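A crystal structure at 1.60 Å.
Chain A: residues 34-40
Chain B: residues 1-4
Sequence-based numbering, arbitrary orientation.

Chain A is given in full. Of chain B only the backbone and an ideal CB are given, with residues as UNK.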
# COMPACT_ATOMS: atom_id res chain seq x y z
N SER A 34 -11.01 9.04 10.22
CA SER A 34 -10.94 7.68 9.69
C SER A 34 -10.51 6.67 10.78
O SER A 34 -9.64 6.99 11.57
CB SER A 34 -9.93 7.64 8.56
OG SER A 34 -10.39 8.46 7.50
N ARG A 35 -11.09 5.47 10.78
CA ARG A 35 -10.73 4.47 11.78
C ARG A 35 -10.10 3.24 11.21
O ARG A 35 -10.31 2.88 10.06
CB ARG A 35 -11.93 4.07 12.62
CG ARG A 35 -12.39 5.27 13.48
CD ARG A 35 -13.42 4.87 14.50
NE ARG A 35 -13.79 6.06 15.27
CZ ARG A 35 -14.34 6.05 16.48
NH1 ARG A 35 -14.58 4.90 17.10
NH2 ARG A 35 -14.66 7.21 17.06
N MET A 36 -9.30 2.59 12.04
CA MET A 36 -8.69 1.33 11.64
C MET A 36 -8.32 0.57 12.88
O MET A 36 -8.38 1.08 14.01
CB MET A 36 -7.46 1.55 10.76
CG MET A 36 -6.23 1.98 11.57
SD MET A 36 -4.82 2.34 10.48
CE MET A 36 -5.35 3.86 9.79
N ILE A 37 -7.89 -0.67 12.67
CA ILE A 37 -7.43 -1.49 13.77
C ILE A 37 -5.90 -1.59 13.70
O ILE A 37 -5.35 -1.95 12.67
CB ILE A 37 -8.06 -2.91 13.70
CG1 ILE A 37 -9.60 -2.84 13.66
CG2 ILE A 37 -7.54 -3.79 14.85
CD1 ILE A 37 -10.19 -2.01 14.78
N ALA A 38 -5.21 -1.23 14.78
CA ALA A 38 -3.76 -1.30 14.82
C ALA A 38 -3.34 -2.27 15.91
O ALA A 38 -3.96 -2.30 16.99
CB ALA A 38 -3.18 0.11 15.08
N PHE A 39 -2.25 -2.99 15.68
CA PHE A 39 -1.72 -3.89 16.71
C PHE A 39 -0.93 -3.10 17.78
O PHE A 39 -0.27 -2.11 17.46
CB PHE A 39 -0.82 -4.93 16.05
CG PHE A 39 -0.65 -6.16 16.90
CD1 PHE A 39 -1.74 -7.05 17.03
CD2 PHE A 39 0.54 -6.43 17.56
CE1 PHE A 39 -1.62 -8.18 17.80
CE2 PHE A 39 0.66 -7.58 18.36
CZ PHE A 39 -0.43 -8.45 18.49
N ASP A 40 -1.07 -3.51 19.05
CA ASP A 40 -0.38 -2.81 20.13
C ASP A 40 0.40 -3.77 20.99
O ASP A 40 -0.13 -4.76 21.48
CB ASP A 40 -1.42 -2.08 21.03
CG ASP A 40 -0.75 -1.24 22.11
OD1 ASP A 40 -0.08 -0.26 21.72
OD2 ASP A 40 -0.87 -1.58 23.31
N UNK B 1 -5.29 -2.78 9.96
CA UNK B 1 -6.32 -3.82 9.70
C UNK B 1 -7.69 -3.15 9.71
O UNK B 1 -7.83 -2.04 10.17
CB UNK B 1 -6.26 -4.94 10.74
N UNK B 2 -8.69 -3.84 9.14
CA UNK B 2 -10.03 -3.28 9.10
C UNK B 2 -11.05 -4.26 9.65
O UNK B 2 -10.91 -5.48 9.43
CB UNK B 2 -10.40 -2.88 7.67
N UNK B 3 -12.05 -3.72 10.35
CA UNK B 3 -13.29 -4.46 10.68
C UNK B 3 -14.20 -4.43 9.48
O UNK B 3 -14.38 -3.39 8.88
CB UNK B 3 -14.00 -3.87 11.90
N UNK B 4 -14.77 -5.58 9.15
CA UNK B 4 -15.65 -5.69 8.01
C UNK B 4 -16.68 -6.77 8.28
O UNK B 4 -16.60 -7.53 9.23
CB UNK B 4 -14.86 -5.99 6.73

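Position 1 of chain B is held by its backbone before any side chain is considered. Its N donates a hydrogen bond to Ile37(A) O (2.8 Å), and its O accepts one from Ile37(A) N (2.9 Å), nearly straight at 169°. Paired through both its amide N and its carbonyl O, Ile37(A) fixes the register: the CA of position 1 lies 4.8 Å from Ile37(A) CA. CA-to-CB points sideways, yet the ideal CB is 3.7 Å from Ile37(A) O, so whatever is attached there starts out against the strand of chain A. The nearby surface is the flank of Ile37(A), then the backbone leading through Ala38(A) to Phe39(A). No charged side chain of this chain A stretch lies close, and both polar backbone atoms of Ile37(A) are already engaged, so a long, flexible apolar chain able to follow the strand would suit; leucine or isoleucine would cover part of the same ground. The residue is Met1(B). Its CB packs 4.0 Å from Ile37(A) CB, and with chi1 m, chi2 p and chi3 p the chain bends so that CE comes 3.8 Å from Phe39(A) N and 4.2 Å from Phe39(A) CB. An unbranched thioether reaches two residues beyond its backbone partner in this way.

At position 2 the backbone is extended (-129/143) and CA-to-CB points away from chain A; the ideal CB has nothing of the other stretch within 5.5 Å. Many residues would be tolerated, and a side chain that folds back could find the start of the strand near Arg35(A) and Met36(A), where an apolar one would gain contact. Leu2(B) does this: with chi1 m and chi2 t, its CD2 comes 4.0 Å from Arg35(A) O and 4.3 Å from Met36(A) CB. The second is a modest apolar contact.

Position 3, also extended (-80/135), directs its CB sideways, and the ideal CB lies 4.8 Å from Ile37(A) CG1. An aliphatic stem could rest on that isoleucine, while no acid of this stretch stands near to select a charge; leucine, methionine, lysine or arginine would all be reasonable. The residue is Arg3(B). Its CG lies 3.9 Å from Ile37(A) CG1, so the methylene part supplies the packing, and Ile37(A) CD1 sits at the edge of the guanidinium, near its plane. The CG-CG1 contact is between aliphatic carbons, and the guanidinium forms no salt bridge with this stretch.

Position 4 is out of reach of this stretch, which therefore gives no basis for choosing a side chain; the residue is Ala4(B).

Chain B 1-4: MLRA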
# COMPACT_ATOMS: atom_id res chain seq x y z
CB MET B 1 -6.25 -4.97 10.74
CG MET B 1 -4.99 -5.84 10.64
SD MET B 1 -3.57 -5.09 11.53
CE MET B 1 -3.99 -5.35 13.26
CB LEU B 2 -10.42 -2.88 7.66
CG LEU B 2 -9.59 -1.70 7.10
CD1 LEU B 2 -9.88 -1.54 5.61
CD2 LEU B 2 -9.92 -0.41 7.83
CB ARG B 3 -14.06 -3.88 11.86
CG ARG B 3 -13.29 -3.97 13.16
CD ARG B 3 -14.12 -3.47 14.38
NE ARG B 3 -14.64 -2.12 14.22
CZ ARG B 3 -15.92 -1.82 14.03
NH1 ARG B 3 -16.83 -2.79 14.02
NH2 ARG B 3 -16.29 -0.54 13.89
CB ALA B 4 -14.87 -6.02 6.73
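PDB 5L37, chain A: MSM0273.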